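Local coordinates for protein endo-1,4-beta-xylanase D (Paenibacillus polymyxa, PDB 1UX7) that binds xylan in a calcium-dependent manner through its family 36 carbohydrate-binding module, probably holding the attached xylanase close to its substrate, at residues Val4-Met9 against Asp33-Ser38; Ala27-Ala32 against Thr108-Val113; Ala42-Asn47 against Asn88-Thr93; Ala60-Val65 against Leu100-Asp105; Leu64-Val69 against Gly94-Lys99. One frame throughout, in Å; residues are numbered along the deposited sequence. Where two conformers were deposited one is given.

Contact 1 (Val4-Met9 against Asp33-Ser38); sequences VEAENM and DYVSYS. With CA (calcium ion), chain D.
A6 O takes the backbone N-H of M9 (O to N 3.0 Å), closing the short 3-10 turn at 6-8, and also faces the CG1 methyl of V35. No hydrogen bond crosses between 4-9 and 33-38; side-chain packing does the joining. V4 meets the Y37 ring over one face: its CG1 stands 4.0 Å from the ring centroid and only 7° off the normal, a CH-pi contact, while its CG2 reaches over the phenol end to within 3.6 Å of Y37 CZ. Y37 OH is hydrogen-bonded to Q39 OE1, which is likely to limit the swing of the ring. M9, extended beyond CG (chi2 -180°), slides between V35 and Y37; SD rests 3.7 Å from V35 CG2 and 5.1 Å from the Y37 ring centroid, an oblique Met-aromatic contact, while CE packs on Y37 CD1. M9 CB lies 3.4 Å from S36 O. E5 OE1 and both E7 carboxylate oxygens bind a calcium ion, as do D24 O, D114 O and a water. The contact lies between the two sheets of a beta-sandwich: 4-6 bonds to strand 111-118, whose I116 and F118 touch M9 and Y37, while 34-38 runs between strands 10-12 and 96-101.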
# COMPACT_ATOMS: atom_id res chain seq x y z
N VAL A 4 6.46 -7.79 -3.18
CA VAL A 4 7.34 -7.05 -2.30
C VAL A 4 6.67 -6.80 -0.96
O VAL A 4 5.57 -6.20 -0.89
CB VAL A 4 7.79 -5.72 -2.94
CG1 VAL A 4 8.81 -5.01 -2.09
CG2 VAL A 4 8.32 -5.94 -4.36
N GLU A 5 7.31 -7.25 0.10
CA GLU A 5 6.79 -7.05 1.45
C GLU A 5 6.93 -5.61 1.92
O GLU A 5 7.97 -4.99 1.75
CB GLU A 5 7.51 -7.95 2.43
CG GLU A 5 7.42 -9.42 2.10
CD GLU A 5 6.05 -10.04 2.34
OE1 GLU A 5 5.22 -9.45 3.06
OE2 GLU A 5 5.81 -11.13 1.78
N ALA A 6 5.87 -5.04 2.52
CA ALA A 6 5.89 -3.68 2.99
C ALA A 6 7.03 -3.41 3.97
O ALA A 6 7.66 -2.35 3.95
CB ALA A 6 4.53 -3.29 3.62
N GLU A 7 7.27 -4.38 4.84
CA GLU A 7 8.29 -4.30 5.87
C GLU A 7 9.72 -4.21 5.32
O GLU A 7 10.63 -3.89 6.07
CB GLU A 7 8.13 -5.46 6.86
CG GLU A 7 8.26 -6.88 6.29
CD GLU A 7 6.96 -7.52 5.84
OE1 GLU A 7 6.03 -6.74 5.42
OE2 GLU A 7 6.82 -8.77 5.84
N ASN A 8 9.90 -4.49 4.04
CA ASN A 8 11.21 -4.40 3.37
C ASN A 8 11.40 -3.10 2.60
O ASN A 8 12.47 -2.83 2.06
CB ASN A 8 11.39 -5.61 2.48
CG ASN A 8 11.43 -6.92 3.29
OD1 ASN A 8 11.71 -6.90 4.48
ND2 ASN A 8 11.11 -8.00 2.67
N MET A 9 10.36 -2.29 2.57
CA MET A 9 10.38 -1.03 1.86
C MET A 9 10.90 0.12 2.73
O MET A 9 11.16 -0.04 3.91
CB MET A 9 8.95 -0.70 1.42
CG MET A 9 8.34 -1.70 0.46
SD MET A 9 6.66 -1.19 0.01
CE MET A 9 6.12 -2.64 -0.83
N ASP A 33 2.00 9.30 5.98
CA ASP A 33 2.69 8.07 6.35
C ASP A 33 2.68 7.22 5.07
O ASP A 33 1.68 7.22 4.32
CB ASP A 33 1.98 7.27 7.45
CG ASP A 33 2.29 7.74 8.86
OD1 ASP A 33 3.25 8.55 9.10
OD2 ASP A 33 1.65 7.28 9.84
N TYR A 34 3.78 6.53 4.80
CA TYR A 34 3.92 5.75 3.55
C TYR A 34 4.94 4.65 3.65
O TYR A 34 5.78 4.62 4.54
CB TYR A 34 4.31 6.67 2.39
CG TYR A 34 5.74 7.23 2.47
CD1 TYR A 34 6.81 6.52 1.92
CD2 TYR A 34 6.01 8.44 3.09
CE1 TYR A 34 8.10 7.00 1.99
CE2 TYR A 34 7.32 8.94 3.15
CZ TYR A 34 8.34 8.22 2.60
OH TYR A 34 9.65 8.67 2.66
N VAL A 35 4.89 3.75 2.67
CA VAL A 35 5.97 2.84 2.35
C VAL A 35 6.28 3.02 0.88
O VAL A 35 5.37 3.25 0.10
CB VAL A 35 5.68 1.36 2.68
CG1 VAL A 35 5.63 1.16 4.18
CG2 VAL A 35 4.41 0.86 2.03
N SER A 36 7.54 2.91 0.49
CA SER A 36 7.92 3.04 -0.91
C SER A 36 9.18 2.27 -1.24
O SER A 36 10.00 1.97 -0.38
CB SER A 36 8.10 4.51 -1.30
OG SER A 36 9.23 5.07 -0.66
N TYR A 37 9.31 1.94 -2.52
CA TYR A 37 10.51 1.33 -3.08
C TYR A 37 10.52 1.57 -4.58
O TYR A 37 9.48 1.80 -5.20
CB TYR A 37 10.55 -0.19 -2.72
CG TYR A 37 9.73 -1.05 -3.64
CD1 TYR A 37 8.33 -1.12 -3.53
CD2 TYR A 37 10.32 -1.76 -4.68
CE1 TYR A 37 7.58 -1.85 -4.41
CE2 TYR A 37 9.58 -2.50 -5.55
CZ TYR A 37 8.20 -2.53 -5.44
OH TYR A 37 7.41 -3.24 -6.31
N SER A 38 11.68 1.47 -5.21
CA SER A 38 11.80 1.63 -6.63
C SER A 38 11.65 0.31 -7.37
O SER A 38 12.31 -0.65 -7.00
CB SER A 38 13.18 2.20 -6.92
OG SER A 38 13.17 2.76 -8.24
CA CA D . 4.48 -8.70 4.99
O HOH W 1 4.52 -10.99 5.68

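Contact 2 (Ala27-Ala32 against Thr108-Val113); sequences ALYANA and TWDAYV. With CA (calcium ion), chain C; XYP (beta-D-xylopyranose), chain B; XYP (beta-D-xylopyranose), chain E.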
# COMPACT_ATOMS: atom_id res chain seq x y z
N ALA A 27 2.34 -0.36 9.65
CA ALA A 27 1.18 0.44 9.98
C ALA A 27 1.38 1.86 9.52
O ALA A 27 2.45 2.47 9.74
CB ALA A 27 0.92 0.39 11.46
N LEU A 28 0.35 2.39 8.88
CA LEU A 28 0.25 3.79 8.49
C LEU A 28 -0.85 4.40 9.35
O LEU A 28 -1.96 3.88 9.41
CB LEU A 28 -0.05 3.91 7.00
CG LEU A 28 0.79 3.09 6.04
CD1 LEU A 28 0.30 3.35 4.64
CD2 LEU A 28 2.26 3.40 6.17
N TYR A 29 -0.53 5.48 10.06
CA TYR A 29 -1.41 6.04 11.08
C TYR A 29 -2.01 7.39 10.67
O TYR A 29 -3.22 7.65 10.86
CB TYR A 29 -0.63 6.20 12.39
CG TYR A 29 -0.06 4.93 12.98
CD1 TYR A 29 -0.83 4.14 13.84
CD2 TYR A 29 1.22 4.51 12.69
CE1 TYR A 29 -0.33 2.99 14.38
CE2 TYR A 29 1.74 3.37 13.24
CZ TYR A 29 0.96 2.60 14.10
OH TYR A 29 1.48 1.44 14.63
N ALA A 30 -1.16 8.26 10.13
CA ALA A 30 -1.54 9.62 9.76
C ALA A 30 -1.28 9.91 8.31
O ALA A 30 -0.48 9.21 7.67
CB ALA A 30 -0.76 10.64 10.62
N ASN A 31 -1.92 10.95 7.77
CA ASN A 31 -1.64 11.37 6.41
C ASN A 31 -0.16 11.65 6.20
O ASN A 31 0.51 12.15 7.10
CB ASN A 31 -2.50 12.57 6.01
CG ASN A 31 -3.96 12.20 5.85
OD1 ASN A 31 -4.29 11.07 5.48
ND2 ASN A 31 -4.85 13.14 6.15
N ALA A 32 0.32 11.22 5.04
CA ALA A 32 1.70 11.32 4.60
C ALA A 32 2.57 10.22 5.19
O ALA A 32 3.77 10.22 4.94
CB ALA A 32 2.30 12.68 4.91
N THR A 108 -9.96 8.24 12.54
CA THR A 108 -10.93 7.18 12.86
C THR A 108 -10.43 5.75 12.62
O THR A 108 -11.14 4.81 12.97
CB THR A 108 -12.30 7.37 12.14
OG1 THR A 108 -12.19 7.30 10.72
CG2 THR A 108 -12.93 8.74 12.41
N TRP A 109 -9.26 5.61 11.99
CA TRP A 109 -8.66 4.29 11.70
C TRP A 109 -7.19 4.45 11.38
O TRP A 109 -6.71 5.58 11.17
CB TRP A 109 -9.36 3.57 10.52
CG TRP A 109 -9.60 4.42 9.34
CD1 TRP A 109 -10.76 5.04 9.02
CD2 TRP A 109 -8.65 4.80 8.32
NE1 TRP A 109 -10.61 5.77 7.87
CE2 TRP A 109 -9.33 5.64 7.41
CE3 TRP A 109 -7.31 4.50 8.06
CZ2 TRP A 109 -8.72 6.20 6.30
CZ3 TRP A 109 -6.70 5.04 6.94
CH2 TRP A 109 -7.41 5.90 6.08
N ASP A 110 -6.49 3.32 11.39
CA ASP A 110 -5.15 3.19 10.86
C ASP A 110 -5.16 2.07 9.82
O ASP A 110 -6.06 1.25 9.82
CB ASP A 110 -4.17 2.85 11.97
CG ASP A 110 -4.23 3.83 13.12
OD1 ASP A 110 -4.26 5.03 12.80
OD2 ASP A 110 -4.24 3.48 14.33
N ALA A 111 -4.18 2.08 8.93
CA ALA A 111 -4.07 1.10 7.85
C ALA A 111 -2.88 0.20 8.11
O ALA A 111 -1.78 0.67 8.40
CB ALA A 111 -3.92 1.79 6.52
N TYR A 112 -3.06 -1.09 7.96
CA TYR A 112 -2.00 -2.07 8.08
C TYR A 112 -1.77 -2.66 6.70
O TYR A 112 -2.71 -3.06 6.02
CB TYR A 112 -2.40 -3.16 9.07
CG TYR A 112 -2.73 -2.69 10.48
CD1 TYR A 112 -2.23 -1.50 11.01
CD2 TYR A 112 -3.55 -3.47 11.29
CE1 TYR A 112 -2.54 -1.12 12.32
CE2 TYR A 112 -3.85 -3.11 12.58
CZ TYR A 112 -3.33 -1.93 13.09
OH TYR A 112 -3.66 -1.57 14.39
N VAL A 113 -0.52 -2.67 6.27
CA VAL A 113 -0.13 -3.12 4.94
C VAL A 113 0.87 -4.27 5.04
O VAL A 113 1.87 -4.15 5.73
CB VAL A 113 0.44 -1.95 4.11
CG1 VAL A 113 0.78 -2.40 2.72
CG2 VAL A 113 -0.55 -0.78 4.05
CA CA C . -5.12 7.12 12.11
C1 XYP B . -3.73 11.31 13.97
C2 XYP B . -3.81 9.86 13.51
C3 XYP B . -3.49 8.89 14.65
C4 XYP B . -2.18 9.25 15.33
C5 XYP B . -2.26 10.72 15.71
O2 XYP B . -5.05 9.54 12.90
O3 XYP B . -3.42 7.57 14.14
O4 XYP B . -1.97 8.46 16.48
O5 XYP B . -2.52 11.49 14.55
C1 XYP E . -0.61 8.04 16.68
C2 XYP E . -0.48 7.73 18.15
C3 XYP E . 0.87 7.10 18.51
C4 XYP E . 1.18 5.94 17.55
C5 XYP E . 0.97 6.43 16.13
O2 XYP E . -0.72 8.91 18.88
O3 XYP E . 0.83 6.67 19.86
O4 XYP E . 2.50 5.44 17.63
O5 XYP E . -0.34 6.91 15.99
O HOH W 2 -6.84 7.10 13.83
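Y29 sets the CD1 corner of its ring against the D110 carboxylate, 3.5 Å from D110 CG, with ring and carboxylate planes 68° apart. Over one face of the same ring, displaced toward its rim, lies C5 of the xylose of chain E, 3.6 Å above the plane. With CG anti to the carbonyl carbon (chi1 -60°), the ring points away from Y29 O, which binds calcium at 2.3 Å. D110 OD1 joins the ion at 2.4 Å; W109 O, D105 OD1, a water and O2 and O3 of the xylose of chain B complete the site. With an alanine here the carbonyl ligand remains, but the chain E xylose would probably lose its aromatic platform and D110 its ring neighbour. Behind the site, L28 and A111 form an antiparallel hydrogen-bonded pair, L28 N to A111 O 2.8 Å and A111 N to L28 O 2.9 Å. A27 CB packs on Y112 CD1. Direct ligation of sugar hydroxyls by a protein-bound calcium ion is the hallmark of this CBM36 xylan site.

Contact 3 (Ala42-Asn47 against Asn88-Thr93); sequences ANSTHN and NITHAT. With SO4 (sulfate ion), chain F.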
# COMPACT_ATOMS: atom_id res chain seq x y z
N ALA A 42 9.19 -3.41 -17.20
CA ALA A 42 9.30 -3.63 -18.63
C ALA A 42 7.95 -3.44 -19.29
O ALA A 42 7.89 -3.15 -20.48
CB ALA A 42 9.83 -5.05 -18.91
N ASN A 43 6.89 -3.57 -18.50
CA ASN A 43 5.53 -3.59 -19.02
C ASN A 43 4.72 -2.47 -18.38
O ASN A 43 4.96 -2.09 -17.24
CB ASN A 43 4.86 -4.93 -18.70
CG ASN A 43 5.59 -6.11 -19.31
OD1 ASN A 43 5.77 -6.18 -20.53
ND2 ASN A 43 6.07 -7.02 -18.47
N SER A 44 3.73 -1.96 -19.11
CA SER A 44 2.92 -0.80 -18.70
C SER A 44 1.70 -1.11 -17.84
O SER A 44 1.21 -0.24 -17.17
CB SER A 44 2.41 -0.07 -19.95
OG SER A 44 1.43 -0.84 -20.64
N THR A 45 1.19 -2.34 -17.88
CA THR A 45 -0.12 -2.65 -17.35
C THR A 45 -0.13 -3.89 -16.50
O THR A 45 0.33 -4.94 -16.94
CB THR A 45 -1.09 -2.84 -18.52
OG1 THR A 45 -1.06 -1.68 -19.35
CG2 THR A 45 -2.50 -2.98 -18.04
N HIS A 46 -0.60 -3.76 -15.26
CA HIS A 46 -0.56 -4.85 -14.29
C HIS A 46 -1.85 -4.93 -13.50
O HIS A 46 -2.53 -3.94 -13.29
CB HIS A 46 0.57 -4.64 -13.28
CG HIS A 46 1.92 -4.77 -13.90
ND1 HIS A 46 2.58 -3.70 -14.47
CD2 HIS A 46 2.72 -5.85 -14.07
CE1 HIS A 46 3.72 -4.12 -14.99
NE2 HIS A 46 3.84 -5.42 -14.75
N ASN A 47 -2.16 -6.13 -13.05
CA ASN A 47 -3.11 -6.30 -11.96
C ASN A 47 -2.32 -6.13 -10.68
O ASN A 47 -1.26 -6.72 -10.54
CB ASN A 47 -3.75 -7.69 -12.05
CG ASN A 47 -4.58 -7.84 -13.31
OD1 ASN A 47 -5.35 -6.94 -13.67
ND2 ASN A 47 -4.37 -8.94 -14.03
N ASN A 88 -5.75 -4.28 -14.17
CA ASN A 88 -5.40 -3.64 -15.43
C ASN A 88 -5.04 -2.18 -15.30
O ASN A 88 -5.54 -1.30 -16.01
CB ASN A 88 -6.59 -3.80 -16.38
CG ASN A 88 -6.25 -4.60 -17.59
OD1 ASN A 88 -5.69 -5.70 -17.51
ND2 ASN A 88 -6.51 -4.00 -18.73
N ILE A 89 -4.19 -1.88 -14.31
CA ILE A 89 -3.72 -0.53 -14.13
C ILE A 89 -2.55 -0.24 -15.07
O ILE A 89 -1.54 -0.97 -15.06
CB ILE A 89 -3.26 -0.31 -12.67
CG1 ILE A 89 -4.41 -0.53 -11.68
CG2 ILE A 89 -2.66 1.07 -12.50
CD1 ILE A 89 -5.58 0.37 -11.86
N THR A 90 -2.69 0.83 -15.84
CA THR A 90 -1.61 1.31 -16.70
C THR A 90 -0.83 2.44 -16.01
O THR A 90 -1.40 3.31 -15.33
CB THR A 90 -2.14 1.68 -18.08
OG1 THR A 90 -2.60 0.49 -18.72
CG2 THR A 90 -1.03 2.19 -18.99
N HIS A 91 0.48 2.37 -16.16
CA HIS A 91 1.39 3.24 -15.45
C HIS A 91 2.65 3.40 -16.30
O HIS A 91 2.80 2.79 -17.36
CB HIS A 91 1.74 2.64 -14.11
CG HIS A 91 2.23 1.23 -14.20
ND1 HIS A 91 3.53 0.90 -14.54
CD2 HIS A 91 1.57 0.06 -14.06
CE1 HIS A 91 3.64 -0.42 -14.59
NE2 HIS A 91 2.47 -0.95 -14.29
N ALA A 92 3.57 4.20 -15.79
CA ALA A 92 4.82 4.44 -16.47
C ALA A 92 5.70 3.17 -16.49
O ALA A 92 5.63 2.36 -15.57
CB ALA A 92 5.53 5.57 -15.75
N THR A 93 6.52 3.03 -17.53
CA THR A 93 7.54 2.00 -17.60
C THR A 93 8.93 2.54 -17.21
O THR A 93 9.11 3.74 -17.00
CB THR A 93 7.56 1.37 -19.00
OG1 THR A 93 7.75 2.38 -20.00
CG2 THR A 93 6.23 0.71 -19.33
S SO4 F . 7.16 -5.92 -15.27
O1 SO4 F . 6.84 -4.66 -15.90
O2 SO4 F . 6.15 -6.91 -15.64
O3 SO4 F . 8.49 -6.32 -15.75
O4 SO4 F . 7.19 -5.81 -13.80
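The imidazoles of H46 and H91 meet rim to rim, their planes 18° apart, with H46 ND1 hydrogen-bonded to H91 NE2 at 2.8 Å. One face of H91 carries S44 O, 3.1 Å above the ring centre. At another edge of H46, NE2 donates to sulfate O2 at 2.9 Å in an almost straight bond; N43 N and N43 ND2 also hold this ion, which probably came from the crystallisation liquor. H91 is fixed at its far edge too, ND1 donating to A92 O at 2.8 Å. The backbones of strands 45-54 and 82-90 pair antiparallel, H46 with I89, and a G1 beta bulge sets both N88 and I89 opposite H46; N47 OD1 takes N88 N at 2.7 Å. A leucine in place of H91 would probably leave both H46 ND1 and A92 O without their partner. On the face bearing T45 and T90 the two hydroxyls bond, OG1 to OG1 2.7 Å, and T45 OG1 bonds S44 OG as well. T93 CG2 packs on the peptide of N43 and S44, 3.6 Å from N43 C.

Contact 4 (Ala60-Val65 against Leu100-Asp105); sequences AKVDLV and LALTSD. With CA (calcium ion), chain C; XYP (beta-D-xylopyranose), chain B.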
# COMPACT_ATOMS: atom_id res chain seq x y z
N ALA A 60 -10.07 1.44 6.14
CA ALA A 60 -8.78 2.08 5.93
C ALA A 60 -8.53 2.19 4.43
O ALA A 60 -8.71 1.24 3.70
CB ALA A 60 -7.69 1.27 6.60
N LYS A 61 -8.10 3.35 3.97
CA LYS A 61 -7.90 3.59 2.55
C LYS A 61 -6.45 3.94 2.30
O LYS A 61 -5.89 4.80 2.98
CB LYS A 61 -8.75 4.77 2.09
CG LYS A 61 -8.65 5.07 0.64
CD LYS A 61 -9.77 6.02 0.21
CE LYS A 61 -9.65 6.43 -1.24
NZ LYS A 61 -9.29 7.86 -1.34
N VAL A 62 -5.83 3.27 1.34
CA VAL A 62 -4.42 3.43 1.02
C VAL A 62 -4.29 3.78 -0.47
O VAL A 62 -4.74 3.04 -1.30
CB VAL A 62 -3.66 2.11 1.33
CG1 VAL A 62 -2.21 2.26 1.03
CG2 VAL A 62 -3.92 1.67 2.80
N ASP A 63 -3.66 4.92 -0.79
CA ASP A 63 -3.39 5.31 -2.16
C ASP A 63 -2.19 4.59 -2.73
O ASP A 63 -1.21 4.40 -2.01
CB ASP A 63 -3.11 6.81 -2.24
CG ASP A 63 -4.37 7.67 -2.16
OD1 ASP A 63 -5.49 7.09 -2.13
OD2 ASP A 63 -4.31 8.92 -2.09
N LEU A 64 -2.30 4.20 -4.00
CA LEU A 64 -1.19 3.65 -4.77
C LEU A 64 -0.67 4.72 -5.71
O LEU A 64 -1.42 5.24 -6.55
CB LEU A 64 -1.59 2.40 -5.55
CG LEU A 64 -0.51 1.85 -6.48
CD1 LEU A 64 0.72 1.37 -5.71
CD2 LEU A 64 -1.12 0.74 -7.33
N VAL A 65 0.61 5.03 -5.57
CA VAL A 65 1.26 6.10 -6.32
C VAL A 65 2.43 5.46 -7.06
O VAL A 65 3.27 4.80 -6.44
CB VAL A 65 1.77 7.21 -5.37
CG1 VAL A 65 2.17 8.45 -6.15
CG2 VAL A 65 0.73 7.52 -4.33
N LEU A 100 2.76 3.32 -1.31
CA LEU A 100 1.47 3.16 -0.66
C LEU A 100 1.42 4.21 0.46
O LEU A 100 2.25 4.18 1.36
CB LEU A 100 1.30 1.73 -0.12
CG LEU A 100 1.21 0.63 -1.18
CD1 LEU A 100 1.46 -0.75 -0.58
CD2 LEU A 100 -0.11 0.68 -1.94
N ALA A 101 0.43 5.10 0.39
CA ALA A 101 0.41 6.30 1.22
C ALA A 101 -0.97 6.60 1.76
O ALA A 101 -1.96 6.33 1.09
CB ALA A 101 0.88 7.48 0.40
N LEU A 102 -1.03 7.17 2.95
CA LEU A 102 -2.30 7.69 3.47
C LEU A 102 -2.50 9.13 3.11
O LEU A 102 -1.59 9.95 3.33
CB LEU A 102 -2.35 7.61 4.99
CG LEU A 102 -2.33 6.25 5.59
CD1 LEU A 102 -2.74 6.33 7.06
CD2 LEU A 102 -3.24 5.29 4.80
N THR A 103 -3.67 9.42 2.59
CA THR A 103 -4.09 10.79 2.30
C THR A 103 -5.47 11.11 2.84
O THR A 103 -5.86 12.27 2.83
CB THR A 103 -4.09 11.06 0.80
OG1 THR A 103 -5.03 10.21 0.12
CG2 THR A 103 -2.73 10.74 0.19
N SER A 104 -6.18 10.12 3.38
CA SER A 104 -7.55 10.34 3.81
C SER A 104 -7.81 9.95 5.27
O SER A 104 -8.99 9.81 5.68
CB SER A 104 -8.48 9.59 2.89
OG SER A 104 -8.32 8.21 3.10
N ASP A 105 -6.76 9.80 6.05
CA ASP A 105 -6.90 9.60 7.48
C ASP A 105 -7.64 10.80 8.07
O ASP A 105 -7.45 11.96 7.64
CB ASP A 105 -5.54 9.40 8.15
CG ASP A 105 -5.65 9.33 9.64
OD1 ASP A 105 -5.99 8.26 10.20
OD2 ASP A 105 -5.40 10.32 10.35
CA CA C . -5.12 7.12 12.11
C1 XYP B . -3.73 11.31 13.97
C2 XYP B . -3.81 9.86 13.51
C3 XYP B . -3.49 8.89 14.65
C4 XYP B . -2.18 9.25 15.33
C5 XYP B . -2.26 10.72 15.71
O2 XYP B . -5.05 9.54 12.90
O3 XYP B . -3.42 7.57 14.14
O4 XYP B . -1.97 8.46 16.48
O5 XYP B . -2.52 11.49 14.55
O HOH W 3 -5.72 7.36 2.07
O HOH W 4 -7.01 7.90 -0.25
O HOH W 2 -6.84 7.10 13.83
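V62 and L100 slant across each other, V62 CG1 lying 3.7 Å from L100 CB, on the inner face of an antiparallel sheet in a beta-sandwich. L64 leans in beside them, its CD1 3.9 Å from L100 CD2; V113 and I116 of the other sheet close over this cluster. L102 reaches across with CD2, 3.3 Å from K61 O. On the face bearing D63 and A101, D63 meets T103 from the loop beyond, the two side chains at about a right angle. T103 OG1 donates to D63 OD2 at 2.7 Å, arriving from above the carboxylate plane, 52° out of it. The torsion of T103 that puts OG1 between N and the carbonyl carbon (chi1 62°) turns the hydroxyl to this oxygen. The backbones of D63 and A101 form an antiparallel hydrogen-bonded pair. Past A101 the chains part, and water 3 fills in, donating to K61 O and accepting from T103 N. Farther on, D105 turns to the sugar site, OD1 binding calcium and OD2 lying 2.7 Å from O2 of the xylose of chain B.

Contact 5 (Leu64-Val69 against Gly94-Lys99); sequences LVIGGV and GDQEIK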
# COMPACT_ATOMS: atom_id res chain seq x y z
N LEU A 64 -2.30 4.20 -4.00
CA LEU A 64 -1.19 3.65 -4.77
C LEU A 64 -0.67 4.72 -5.71
O LEU A 64 -1.42 5.24 -6.55
CB LEU A 64 -1.59 2.40 -5.55
CG LEU A 64 -0.51 1.85 -6.48
CD1 LEU A 64 0.72 1.37 -5.71
CD2 LEU A 64 -1.12 0.74 -7.33
N VAL A 65 0.61 5.03 -5.57
CA VAL A 65 1.26 6.10 -6.32
C VAL A 65 2.43 5.46 -7.06
O VAL A 65 3.27 4.80 -6.44
CB VAL A 65 1.77 7.21 -5.37
CG1 VAL A 65 2.17 8.45 -6.15
CG2 VAL A 65 0.73 7.52 -4.33
N ILE A 66 2.47 5.63 -8.39
CA ILE A 66 3.53 5.09 -9.23
C ILE A 66 4.17 6.23 -10.00
O ILE A 66 3.49 6.94 -10.75
CB ILE A 66 3.00 3.97 -10.18
CG1 ILE A 66 2.38 2.83 -9.35
CG2 ILE A 66 4.13 3.49 -11.09
CD1 ILE A 66 1.83 1.65 -10.12
N GLY A 67 5.45 6.45 -9.78
CA GLY A 67 6.11 7.60 -10.39
C GLY A 67 5.55 8.94 -9.96
O GLY A 67 5.59 9.90 -10.75
N GLY A 68 4.98 9.00 -8.76
CA GLY A 68 4.41 10.21 -8.20
C GLY A 68 2.98 10.46 -8.57
O GLY A 68 2.39 11.38 -8.03
N VAL A 69 2.42 9.63 -9.43
CA VAL A 69 1.05 9.80 -9.91
C VAL A 69 0.17 8.76 -9.25
O VAL A 69 0.48 7.58 -9.26
CB VAL A 69 0.96 9.66 -11.43
CG1 VAL A 69 -0.48 9.67 -11.92
CG2 VAL A 69 1.78 10.77 -12.10
N GLY A 94 9.91 1.66 -17.12
CA GLY A 94 11.21 1.99 -16.58
C GLY A 94 11.25 1.97 -15.06
O GLY A 94 10.38 1.42 -14.44
N ASP A 95 12.25 2.62 -14.46
CA ASP A 95 12.37 2.66 -13.01
C ASP A 95 11.35 3.67 -12.48
O ASP A 95 11.34 4.86 -12.88
CB ASP A 95 13.75 3.11 -12.56
CG ASP A 95 14.82 2.06 -12.73
OD1 ASP A 95 14.69 0.92 -12.22
OD2 ASP A 95 15.87 2.34 -13.33
N GLN A 96 10.48 3.20 -11.60
CA GLN A 96 9.43 4.03 -11.01
C GLN A 96 9.31 3.81 -9.52
O GLN A 96 9.35 2.67 -9.04
CB GLN A 96 8.09 3.70 -11.64
CG GLN A 96 8.02 3.90 -13.15
CD GLN A 96 8.24 5.32 -13.57
OE1 GLN A 96 7.88 6.25 -12.85
NE2 GLN A 96 8.80 5.51 -14.75
N GLU A 97 9.13 4.88 -8.78
CA GLU A 97 8.82 4.74 -7.36
C GLU A 97 7.40 4.20 -7.20
O GLU A 97 6.46 4.66 -7.84
CB GLU A 97 8.94 6.08 -6.65
CG GLU A 97 8.58 6.02 -5.16
CD GLU A 97 8.37 7.38 -4.54
OE1 GLU A 97 7.27 7.96 -4.68
OE2 GLU A 97 9.30 7.87 -3.89
N ILE A 98 7.28 3.16 -6.38
CA ILE A 98 6.00 2.62 -5.93
C ILE A 98 5.79 3.07 -4.51
O ILE A 98 6.65 2.84 -3.67
CB ILE A 98 6.00 1.07 -5.96
CG1 ILE A 98 6.52 0.54 -7.30
CG2 ILE A 98 4.59 0.54 -5.65
CD1 ILE A 98 5.83 1.05 -8.49
N LYS A 99 4.66 3.72 -4.24
CA LYS A 99 4.36 4.21 -2.91
C LYS A 99 2.93 3.83 -2.52
O LYS A 99 2.02 3.97 -3.35
CB LYS A 99 4.55 5.73 -2.85
CG LYS A 99 4.29 6.34 -1.49
CD LYS A 99 4.83 7.76 -1.39
CE LYS A 99 4.07 8.72 -2.23
NZ LYS A 99 4.41 10.14 -1.81
O HOH W 5 5.30 7.16 -6.56
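V65 and K99 lie side by side on one face of the sheet, CB to CB 4.0 Å apart, and their backbones form an antiparallel hydrogen-bonded pair: V65 N to K99 O and K99 N to V65 O, both 2.8 Å. K99 bends at chi3 (69°), folding its CE back along V65 CG2. On the buried face I66 and I98 run alongside each other, I66 CG2 and I98 CD1 4.0 Å apart; I98 CG2 also lies against L64 CD1, with I116 and F118 of the other sheet beyond. Strands 64-66 and 96-99 are antiparallel, their axes 172° apart in direction. Strand 59-66 then turns back into strand 69-77 as a beta hairpin with a type I' turn, I66 to V69, built on G67 and G68 at positive phi. Here the contact becomes loose and open to solvent. G67 N still donates to E97 O at 2.8 Å, but beside it Q96 OE1 merely touches G67 CA at 3.3 Å, where a beta carbon on G67 would collide with it. The other end of that amide, Q96 NE2, bonds to T93 O. Water 5 accepts from G68 N at 2.9 Å and also lies near E97 OE1 and E97 O, bridging the turn to the strand.

In the fold
Contacts 1 and 2 are buried, contacts 4 and 5 partly so, and contact 3 lies at the surface, about 16 Å from the centre of the chain to its own centre. Contacts 4 and 5 are successive lengths of one strand pair, 59-66 with 96-101; contact 1 adds strand 34-41 along the other edge of 96-101. Contacts 2 and 4 share the sugar-binding calcium ion and the xylose of chain B; contact 1 holds ligands of the other calcium. Chemistry follows place: apolar packing between sheets in contact 1, metal and sugar ligation in contact 2, backbone pairing with aliphatic packing in contacts 4 and 5, and a polar histidine and threonine network in contact 3, on the opposite side of the chain's centre from contact 2.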